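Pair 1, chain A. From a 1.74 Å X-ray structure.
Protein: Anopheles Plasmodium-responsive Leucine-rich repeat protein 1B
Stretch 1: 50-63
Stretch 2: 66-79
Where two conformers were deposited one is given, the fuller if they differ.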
# COMPACT_ATOMS: atom_id res chain seq x y z
N GLN A 50 8.74 -22.73 17.13
CA GLN A 50 9.51 -23.03 15.94
C GLN A 50 9.18 -22.06 14.80
O GLN A 50 10.04 -21.77 14.00
CB GLN A 50 9.24 -24.44 15.48
CG GLN A 50 9.76 -25.48 16.46
CD GLN A 50 9.41 -26.88 16.04
OE1 GLN A 50 9.16 -27.14 14.87
NE2 GLN A 50 9.36 -27.79 17.00
N LYS A 51 7.93 -21.61 14.72
CA LYS A 51 7.53 -20.63 13.70
C LYS A 51 6.90 -19.42 14.37
O LYS A 51 5.90 -19.54 15.10
CB LYS A 51 6.55 -21.23 12.70
CG LYS A 51 7.08 -22.47 12.01
CD LYS A 51 6.16 -22.85 10.86
CE LYS A 51 6.63 -24.13 10.22
NZ LYS A 51 5.68 -24.57 9.16
N LEU A 52 7.48 -18.25 14.13
CA LEU A 52 7.06 -17.03 14.80
C LEU A 52 6.61 -16.02 13.77
O LEU A 52 7.42 -15.58 12.94
CB LEU A 52 8.20 -16.45 15.63
CG LEU A 52 7.96 -15.16 16.39
CD1 LEU A 52 6.75 -15.28 17.29
CD2 LEU A 52 9.24 -14.80 17.17
N TYR A 53 5.33 -15.68 13.80
CA TYR A 53 4.76 -14.73 12.85
C TYR A 53 4.45 -13.42 13.55
O TYR A 53 3.65 -13.39 14.49
CB TYR A 53 3.48 -15.30 12.23
CG TYR A 53 3.55 -16.69 11.67
CD1 TYR A 53 4.71 -17.19 11.10
CD2 TYR A 53 2.40 -17.50 11.65
CE1 TYR A 53 4.75 -18.44 10.53
CE2 TYR A 53 2.43 -18.76 11.07
CZ TYR A 53 3.59 -19.24 10.53
OH TYR A 53 3.63 -20.49 9.95
N MET A 54 5.13 -12.34 13.12
CA MET A 54 4.90 -10.99 13.67
C MET A 54 4.72 -9.95 12.55
O MET A 54 5.10 -8.78 12.67
CB MET A 54 6.04 -10.60 14.64
CG MET A 54 6.16 -11.54 15.80
SD MET A 54 7.40 -11.00 17.01
CE MET A 54 8.86 -11.68 16.30
N ARG A 55 4.07 -10.40 11.48
CA ARG A 55 3.80 -9.56 10.31
C ARG A 55 2.69 -8.54 10.63
O ARG A 55 1.86 -8.77 11.50
CB ARG A 55 3.28 -10.42 9.15
CG ARG A 55 4.07 -11.67 8.76
CD ARG A 55 3.30 -12.49 7.71
NE ARG A 55 3.52 -11.90 6.38
CZ ARG A 55 2.68 -11.90 5.36
NH1 ARG A 55 1.47 -12.43 5.42
NH2 ARG A 55 3.05 -11.30 4.23
N PHE A 56 2.72 -7.40 9.93
CA PHE A 56 1.67 -6.38 10.00
C PHE A 56 1.51 -5.82 11.41
O PHE A 56 0.39 -5.69 11.91
CB PHE A 56 0.33 -6.92 9.49
CG PHE A 56 0.39 -7.51 8.10
CD1 PHE A 56 0.38 -6.69 7.00
CD2 PHE A 56 0.40 -8.88 7.91
CE1 PHE A 56 0.39 -7.22 5.72
CE2 PHE A 56 0.43 -9.42 6.64
CZ PHE A 56 0.44 -8.59 5.55
N ASN A 57 2.63 -5.49 12.03
CA ASN A 57 2.61 -4.80 13.30
C ASN A 57 3.25 -3.44 13.10
O ASN A 57 3.33 -2.93 11.98
CB ASN A 57 3.32 -5.66 14.36
CG ASN A 57 2.46 -6.82 14.85
OD1 ASN A 57 1.41 -6.61 15.48
ND2 ASN A 57 2.91 -8.03 14.58
N VAL A 58 3.71 -2.81 14.18
CA VAL A 58 4.37 -1.51 14.05
C VAL A 58 5.70 -1.52 14.80
O VAL A 58 6.06 -0.56 15.47
CB VAL A 58 3.44 -0.35 14.51
CG1 VAL A 58 2.36 -0.10 13.47
CG2 VAL A 58 2.82 -0.64 15.86
N ILE A 59 6.43 -2.62 14.63
CA ILE A 59 7.65 -2.85 15.37
C ILE A 59 8.75 -1.95 14.79
O ILE A 59 9.02 -1.97 13.59
CB ILE A 59 8.08 -4.33 15.32
CG1 ILE A 59 7.04 -5.23 16.00
CG2 ILE A 59 9.45 -4.51 15.97
CD1 ILE A 59 7.10 -6.68 15.57
N ARG A 60 9.38 -1.16 15.67
CA ARG A 60 10.41 -0.20 15.26
C ARG A 60 11.83 -0.71 15.49
O ARG A 60 12.74 -0.41 14.70
CB ARG A 60 10.18 1.12 15.99
CG ARG A 60 11.15 2.23 15.64
CD ARG A 60 10.94 2.80 14.25
NE ARG A 60 12.05 3.70 13.92
CZ ARG A 60 13.21 3.32 13.40
NH1 ARG A 60 13.45 2.04 13.12
NH2 ARG A 60 14.14 4.24 13.17
N TYR A 61 12.02 -1.47 16.57
CA TYR A 61 13.32 -2.06 16.93
C TYR A 61 13.15 -3.47 17.44
O TYR A 61 12.13 -3.79 18.05
CB TYR A 61 13.99 -1.27 18.07
CG TYR A 61 14.07 0.20 17.83
CD1 TYR A 61 15.01 0.73 16.95
CD2 TYR A 61 13.21 1.07 18.49
CE1 TYR A 61 15.09 2.10 16.73
CE2 TYR A 61 13.28 2.44 18.27
CZ TYR A 61 14.21 2.94 17.40
OH TYR A 61 14.27 4.30 17.19
N LEU A 62 14.16 -4.30 17.20
CA LEU A 62 14.27 -5.60 17.84
C LEU A 62 15.40 -5.54 18.88
O LEU A 62 16.51 -5.14 18.53
CB LEU A 62 14.62 -6.68 16.84
CG LEU A 62 13.61 -7.01 15.74
CD1 LEU A 62 14.25 -8.02 14.79
CD2 LEU A 62 12.32 -7.56 16.29
N PRO A 63 15.13 -5.96 20.12
CA PRO A 63 16.24 -6.10 21.07
C PRO A 63 17.25 -7.15 20.58
O PRO A 63 16.84 -8.17 20.04
CB PRO A 63 15.56 -6.55 22.36
CG PRO A 63 14.11 -6.29 22.17
CD PRO A 63 13.84 -6.38 20.71
N VAL A 66 16.60 -10.81 21.78
CA VAL A 66 15.20 -11.23 21.88
C VAL A 66 14.98 -12.70 21.47
O VAL A 66 14.11 -13.37 22.03
CB VAL A 66 14.26 -10.31 21.09
CG1 VAL A 66 14.49 -10.45 19.59
CG2 VAL A 66 12.80 -10.57 21.44
N PHE A 67 15.79 -13.22 20.53
CA PHE A 67 15.60 -14.58 20.03
C PHE A 67 16.43 -15.66 20.72
O PHE A 67 16.34 -16.85 20.38
CB PHE A 67 15.77 -14.64 18.49
CG PHE A 67 14.82 -13.74 17.74
CD1 PHE A 67 13.45 -13.74 18.02
CD2 PHE A 67 15.28 -12.87 16.75
CE1 PHE A 67 12.57 -12.90 17.35
CE2 PHE A 67 14.41 -12.03 16.07
CZ PHE A 67 13.05 -12.05 16.36
N GLN A 68 17.22 -15.27 21.72
CA GLN A 68 17.92 -16.24 22.55
C GLN A 68 16.95 -17.21 23.22
O GLN A 68 17.29 -18.37 23.45
CB GLN A 68 18.74 -15.54 23.62
CG GLN A 68 19.87 -14.73 23.07
CD GLN A 68 20.96 -14.53 24.10
OE1 GLN A 68 20.69 -14.11 25.22
NE2 GLN A 68 22.18 -14.89 23.74
N ASN A 69 15.74 -16.74 23.52
CA ASN A 69 14.72 -17.57 24.14
C ASN A 69 13.99 -18.51 23.18
O ASN A 69 13.21 -19.36 23.65
CB ASN A 69 13.69 -16.70 24.85
CG ASN A 69 14.21 -16.10 26.13
OD1 ASN A 69 14.84 -16.79 26.95
ND2 ASN A 69 13.94 -14.81 26.34
N VAL A 70 14.23 -18.38 21.87
CA VAL A 70 13.58 -19.26 20.89
C VAL A 70 14.61 -20.01 20.02
O VAL A 70 14.65 -19.84 18.79
CB VAL A 70 12.50 -18.52 20.05
CG1 VAL A 70 11.31 -18.17 20.93
CG2 VAL A 70 13.05 -17.25 19.40
N PRO A 71 15.41 -20.91 20.63
CA PRO A 71 16.49 -21.56 19.88
C PRO A 71 16.03 -22.58 18.82
O PRO A 71 16.82 -22.94 17.94
CB PRO A 71 17.31 -22.24 20.97
CG PRO A 71 16.32 -22.55 22.03
CD PRO A 71 15.35 -21.39 22.03
N LEU A 72 14.77 -22.98 18.86
CA LEU A 72 14.23 -23.92 17.88
C LEU A 72 13.65 -23.21 16.66
O LEU A 72 13.10 -23.88 15.80
CB LEU A 72 13.15 -24.78 18.51
CG LEU A 72 13.56 -25.56 19.77
CD1 LEU A 72 12.39 -26.40 20.23
CD2 LEU A 72 14.79 -26.41 19.49
N LEU A 73 13.77 -21.89 16.60
CA LEU A 73 13.15 -21.08 15.54
C LEU A 73 13.60 -21.56 14.16
O LEU A 73 14.79 -21.60 13.87
CB LEU A 73 13.53 -19.62 15.75
CG LEU A 73 12.86 -18.56 14.89
CD1 LEU A 73 11.40 -18.42 15.25
CD2 LEU A 73 13.62 -17.26 15.06
N THR A 74 12.63 -21.90 13.31
CA THR A 74 12.89 -22.27 11.94
C THR A 74 12.30 -21.26 10.95
O THR A 74 12.84 -21.13 9.85
CB THR A 74 12.34 -23.67 11.60
OG1 THR A 74 10.92 -23.66 11.69
CG2 THR A 74 12.91 -24.73 12.54
N VAL A 75 11.23 -20.57 11.33
CA VAL A 75 10.56 -19.61 10.43
C VAL A 75 10.27 -18.34 11.20
O VAL A 75 9.70 -18.40 12.28
CB VAL A 75 9.22 -20.18 9.91
CG1 VAL A 75 8.52 -19.17 9.00
CG2 VAL A 75 9.45 -21.47 9.15
N LEU A 76 10.72 -17.20 10.67
CA LEU A 76 10.46 -15.91 11.27
C LEU A 76 9.92 -14.98 10.19
O LEU A 76 10.60 -14.76 9.21
CB LEU A 76 11.73 -15.31 11.88
CG LEU A 76 11.61 -13.92 12.48
CD1 LEU A 76 10.72 -13.92 13.70
CD2 LEU A 76 12.98 -13.37 12.84
N MET A 77 8.73 -14.43 10.42
CA MET A 77 8.11 -13.52 9.46
C MET A 77 7.81 -12.20 10.14
O MET A 77 7.04 -12.13 11.12
CB MET A 77 6.86 -14.15 8.87
CG MET A 77 7.16 -15.51 8.28
SD MET A 77 5.83 -16.10 7.23
CE MET A 77 6.29 -15.35 5.67
N LEU A 78 8.49 -11.16 9.64
CA LEU A 78 8.39 -9.82 10.19
C LEU A 78 8.07 -8.82 9.11
O LEU A 78 8.37 -7.63 9.26
CB LEU A 78 9.70 -9.45 10.89
CG LEU A 78 9.71 -9.89 12.35
CD1 LEU A 78 11.14 -9.98 12.85
CD2 LEU A 78 8.91 -8.88 13.15
N ASP A 79 7.38 -9.28 8.07
CA ASP A 79 6.98 -8.40 6.97
C ASP A 79 6.05 -7.32 7.48
O ASP A 79 5.27 -7.56 8.41
CB ASP A 79 6.30 -9.16 5.84
CG ASP A 79 6.94 -10.48 5.56
OD1 ASP A 79 7.91 -10.56 4.77
OD2 ASP A 79 6.47 -11.45 6.19
O HOH W 1 9.69 -25.88 12.21

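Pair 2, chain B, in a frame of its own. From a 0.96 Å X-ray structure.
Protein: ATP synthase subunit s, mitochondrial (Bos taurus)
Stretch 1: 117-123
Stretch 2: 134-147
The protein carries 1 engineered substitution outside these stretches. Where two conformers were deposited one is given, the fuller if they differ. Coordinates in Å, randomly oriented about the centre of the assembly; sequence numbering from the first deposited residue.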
# COMPACT_ATOMS: atom_id res chain seq x y z
N LEU B 117 -4.56 -1.11 -9.93
CA LEU B 117 -5.95 -0.99 -10.40
C LEU B 117 -6.92 -0.42 -9.35
O LEU B 117 -7.89 0.22 -9.72
CB LEU B 117 -6.50 -2.36 -10.87
CG LEU B 117 -5.64 -3.06 -11.93
CD1 LEU B 117 -6.27 -4.42 -12.27
CD2 LEU B 117 -5.55 -2.17 -13.20
N GLU B 118 -6.68 -0.74 -8.08
CA GLU B 118 -7.66 -0.44 -7.03
C GLU B 118 -6.91 0.00 -5.76
O GLU B 118 -5.99 -0.69 -5.33
CB GLU B 118 -8.47 -1.70 -6.71
CG GLU B 118 -9.25 -1.73 -5.41
CD GLU B 118 -9.99 -3.00 -5.15
OE1 GLU B 118 -10.73 -3.42 -6.11
OE2 GLU B 118 -9.82 -3.53 -4.04
N MET B 119 -7.37 1.09 -5.17
CA MET B 119 -6.83 1.45 -3.84
C MET B 119 -7.93 1.97 -2.97
O MET B 119 -8.90 2.58 -3.42
CB MET B 119 -5.70 2.46 -4.02
CG MET B 119 -4.95 2.74 -2.81
SD MET B 119 -3.45 3.66 -3.24
CE MET B 119 -2.68 3.57 -1.64
N GLU B 120 -7.73 1.70 -1.68
CA GLU B 120 -8.71 2.08 -0.65
C GLU B 120 -7.90 2.68 0.52
O GLU B 120 -6.92 2.05 0.94
CB GLU B 120 -9.47 0.86 -0.15
CG GLU B 120 -10.18 0.09 -1.32
CD GLU B 120 -10.83 -1.13 -0.75
OE1 GLU B 120 -10.16 -2.08 -0.33
OE2 GLU B 120 -12.07 -1.09 -0.51
N ILE B 121 -8.31 3.84 0.99
CA ILE B 121 -7.62 4.51 2.12
C ILE B 121 -8.71 4.94 3.08
O ILE B 121 -9.56 5.78 2.74
CB ILE B 121 -6.77 5.70 1.63
CG1 ILE B 121 -5.80 5.27 0.53
CG2 ILE B 121 -6.00 6.27 2.84
CD1 ILE B 121 -5.04 6.43 -0.09
N ILE B 122 -8.69 4.34 4.26
CA ILE B 122 -9.82 4.42 5.22
C ILE B 122 -9.23 4.70 6.58
O ILE B 122 -8.41 3.94 7.10
CB ILE B 122 -10.58 3.08 5.26
CG1 ILE B 122 -11.08 2.69 3.84
CG2 ILE B 122 -11.75 3.18 6.27
CD1 ILE B 122 -11.31 1.24 3.68
N SER B 123 -9.72 5.77 7.23
CA SER B 123 -9.38 5.99 8.66
C SER B 123 -7.88 6.00 8.89
O SER B 123 -7.38 5.46 9.87
CB SER B 123 -10.07 4.96 9.54
OG SER B 123 -11.49 5.00 9.42
N ALA B 134 -1.29 12.83 -5.05
CA ALA B 134 -0.17 12.09 -5.54
C ALA B 134 -0.56 10.77 -6.31
O ALA B 134 0.15 10.30 -7.18
CB ALA B 134 0.80 11.81 -4.43
N LEU B 135 -1.71 10.22 -5.92
CA LEU B 135 -2.18 8.96 -6.53
C LEU B 135 -2.53 9.08 -7.99
O LEU B 135 -2.74 8.05 -8.66
CB LEU B 135 -3.36 8.38 -5.74
CG LEU B 135 -3.06 8.20 -4.25
CD1 LEU B 135 -4.38 7.79 -3.53
CD2 LEU B 135 -1.86 7.18 -4.03
N HIS B 136 -2.58 10.32 -8.51
CA HIS B 136 -2.84 10.47 -9.97
C HIS B 136 -1.76 9.79 -10.81
O HIS B 136 -2.04 9.44 -11.98
CB HIS B 136 -2.99 11.93 -10.35
CG HIS B 136 -1.75 12.66 -10.49
ND1 HIS B 136 -1.08 13.29 -9.47
CD2 HIS B 136 -1.09 12.97 -11.63
CE1 HIS B 136 0.00 13.89 -9.99
NE2 HIS B 136 0.04 13.67 -11.30
N HIS B 137 -0.59 9.51 -10.27
CA HIS B 137 0.44 8.80 -11.05
C HIS B 137 0.06 7.35 -11.28
O HIS B 137 0.70 6.69 -12.14
CB HIS B 137 1.79 8.84 -10.34
CG HIS B 137 2.34 10.22 -10.32
ND1 HIS B 137 2.75 10.95 -11.47
CD2 HIS B 137 2.53 11.02 -9.29
CE1 HIS B 137 3.09 12.15 -11.10
NE2 HIS B 137 3.09 12.20 -9.78
N PHE B 138 -0.91 6.79 -10.56
CA PHE B 138 -1.43 5.43 -10.82
C PHE B 138 -2.37 5.51 -11.98
O PHE B 138 -3.59 5.54 -11.88
CB PHE B 138 -2.05 4.85 -9.55
CG PHE B 138 -1.10 4.53 -8.46
CD1 PHE B 138 0.29 4.47 -8.60
CD2 PHE B 138 -1.61 4.17 -7.18
CE1 PHE B 138 1.10 4.05 -7.59
CE2 PHE B 138 -0.76 3.79 -6.16
CZ PHE B 138 0.59 3.73 -6.36
N ARG B 139 -1.74 5.58 -13.19
CA ARG B 139 -2.45 5.94 -14.42
C ARG B 139 -3.45 4.92 -14.84
O ARG B 139 -4.31 5.20 -15.69
CB ARG B 139 -1.44 6.27 -15.53
CG ARG B 139 -0.50 5.12 -15.88
CD ARG B 139 0.50 5.57 -16.93
NE ARG B 139 1.50 4.54 -17.27
CZ ARG B 139 2.62 4.35 -16.60
NH1 ARG B 139 2.95 5.11 -15.57
NH2 ARG B 139 3.42 3.33 -16.92
N ASN B 140 -3.36 3.67 -14.33
CA ASN B 140 -4.28 2.58 -14.65
C ASN B 140 -5.33 2.37 -13.60
O ASN B 140 -6.13 1.41 -13.69
CB ASN B 140 -3.50 1.29 -14.87
CG ASN B 140 -2.49 1.43 -15.99
OD1 ASN B 140 -1.27 1.19 -15.74
ND2 ASN B 140 -2.92 1.85 -17.14
N LEU B 141 -5.39 3.25 -12.57
CA LEU B 141 -6.36 3.05 -11.49
C LEU B 141 -7.77 3.10 -12.01
O LEU B 141 -8.16 4.03 -12.73
CB LEU B 141 -6.13 4.12 -10.41
CG LEU B 141 -6.48 3.73 -8.96
CD1 LEU B 141 -5.49 2.63 -8.47
CD2 LEU B 141 -6.38 4.96 -8.11
N LYS B 142 -8.57 2.13 -11.56
CA LYS B 142 -10.00 2.05 -11.90
C LYS B 142 -10.90 2.30 -10.72
O LYS B 142 -12.10 2.61 -10.94
CB LYS B 142 -10.32 0.72 -12.52
CG LYS B 142 -9.58 0.45 -13.86
CD LYS B 142 -10.03 1.61 -14.91
CE LYS B 142 -11.52 1.54 -15.16
NZ LYS B 142 -11.80 2.18 -16.48
N TYR B 143 -10.44 2.10 -9.51
CA TYR B 143 -11.28 2.26 -8.30
C TYR B 143 -10.44 2.93 -7.22
O TYR B 143 -9.32 2.43 -6.94
CB TYR B 143 -11.77 0.86 -7.83
CG TYR B 143 -12.67 0.90 -6.63
CD1 TYR B 143 -13.95 1.37 -6.74
CD2 TYR B 143 -12.21 0.47 -5.40
CE1 TYR B 143 -14.78 1.36 -5.62
CE2 TYR B 143 -13.08 0.42 -4.30
CZ TYR B 143 -14.35 0.88 -4.43
OH TYR B 143 -15.24 0.79 -3.35
N LEU B 144 -10.98 3.95 -6.61
CA LEU B 144 -10.33 4.62 -5.45
C LEU B 144 -11.44 4.91 -4.46
O LEU B 144 -12.37 5.65 -4.79
CB LEU B 144 -9.63 5.93 -5.87
CG LEU B 144 -8.92 6.69 -4.76
CD1 LEU B 144 -7.86 5.87 -4.08
CD2 LEU B 144 -8.30 8.00 -5.31
N PHE B 145 -11.29 4.37 -3.28
CA PHE B 145 -12.26 4.55 -2.19
C PHE B 145 -11.53 5.26 -1.05
O PHE B 145 -10.52 4.76 -0.55
CB PHE B 145 -12.76 3.18 -1.72
CG PHE B 145 -13.62 3.16 -0.50
CD1 PHE B 145 -14.55 4.15 -0.25
CD2 PHE B 145 -13.46 2.15 0.43
CE1 PHE B 145 -15.36 4.06 0.91
CE2 PHE B 145 -14.25 2.06 1.57
CZ PHE B 145 -15.20 3.04 1.78
N LEU B 146 -12.06 6.41 -0.67
CA LEU B 146 -11.51 7.24 0.44
C LEU B 146 -12.58 7.37 1.51
O LEU B 146 -13.71 7.77 1.18
CB LEU B 146 -11.13 8.63 -0.08
CG LEU B 146 -10.18 8.64 -1.27
CD1 LEU B 146 -9.85 10.11 -1.69
CD2 LEU B 146 -8.91 7.87 -0.99
N SER B 147 -12.24 7.11 2.75
CA SER B 147 -13.22 7.13 3.81
C SER B 147 -12.60 7.62 5.12
O SER B 147 -11.50 7.15 5.50
CB SER B 147 -13.74 5.73 4.05
OG SER B 147 -14.58 5.71 5.19
O HOH W 2 -14.22 4.60 7.90

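Parallel strands that follow one another along a chain pose a recurring packing problem: the backbone fixes where side chains start, and the sequence must fill the space between them. Pairs 1 and 2 illustrate how loosely the first constrains the second. Fourteen central residues superpose with an RMSD of 0.7 Å, and in both pairs the strands run parallel, their axes approaching to 4.8 Å.

Most of the hydrogen-bond ladder is shared. It opens with a carbonyl that accepts two successive amides: Gln A50 O receives Thr A74 N (2.7 Å) and Val A75 N (3.2 Å), just as Leu B117 O receives Lys B142 N (2.7 Å) and Tyr B143 N (3.2 Å). Bonds then alternate in direction, as parallel strands require. Leu A52 N donates to Val A75 O (2.9 Å) and Met B119 N to Tyr B143 O (3.0 Å). One rung is in pair 2 alone: Ser B147 N donates to Ile B121 O (3.0 Å), whereas Met A54 O accepts Asn A57 ND2 (3.0 Å) instead. A type I turn, Val A70 to Leu A73 or Phe B138 to Leu B141, precedes each second strand.

On the buried face, Leu A52 matches Met B119. The branched leucine places CD2 3.8 Å from CE1 of Phe A67, whereas the extended methionine brings SD to 3.9 Å from CD2 of Leu B135 and 4.0 Å from CE2 of Phe B138, meeting that ring at its edge. Aromatic partners are thus recruited from different places: Phe B138 matches Val A70, while Phe A67 matches His B136, which makes no contact with the first stretch. The neighbours Leu A76 and Leu B144 are both leucine and nearly coincide, their side-chain centres 0.6 Å apart. Leu A73 and Leu B141 start from nearly the same CA, but their side chains diverge somewhat: Leu A73 CD1 lies 3.8 Å from Leu A52 CB, Leu B141 CD1 4.5 Å from Met B119 CB and 3.5 Å from Leu B117 C.

One step on, Met A54 matches Ile B121. The methionine reaches back, its CE 4.0 Å from Phe A67 CE1 and 3.9 Å from Leu A76 CD1, while its CB packs 3.7 Å from CD2 of Leu A78. Ile B121 is shorter: its CB lies 4.0 Å from CD2 of Leu B146, the match of Leu A78, and its CD1 reaches Leu B135 CD1 at 3.8 Å.

The other face allows greater chemical freedom. Met A77 packs against Tyr A53, CG to CD1 at 4.1 Å; at the matching positions the aromatic ring changes strand, and Phe B145 presents its edge to Glu B120, CD2 to OE2 at 3.6 Å. Where Arg A55 NE forms a salt bridge with Asp A79 OD2 (3.0 Å), Ile B122 CG2 packs against Ser B147 CB (3.9 Å) and Ile B122 CD1 against Phe B145 CE2 (3.7 Å). One backbone, evidently, accommodates several solutions.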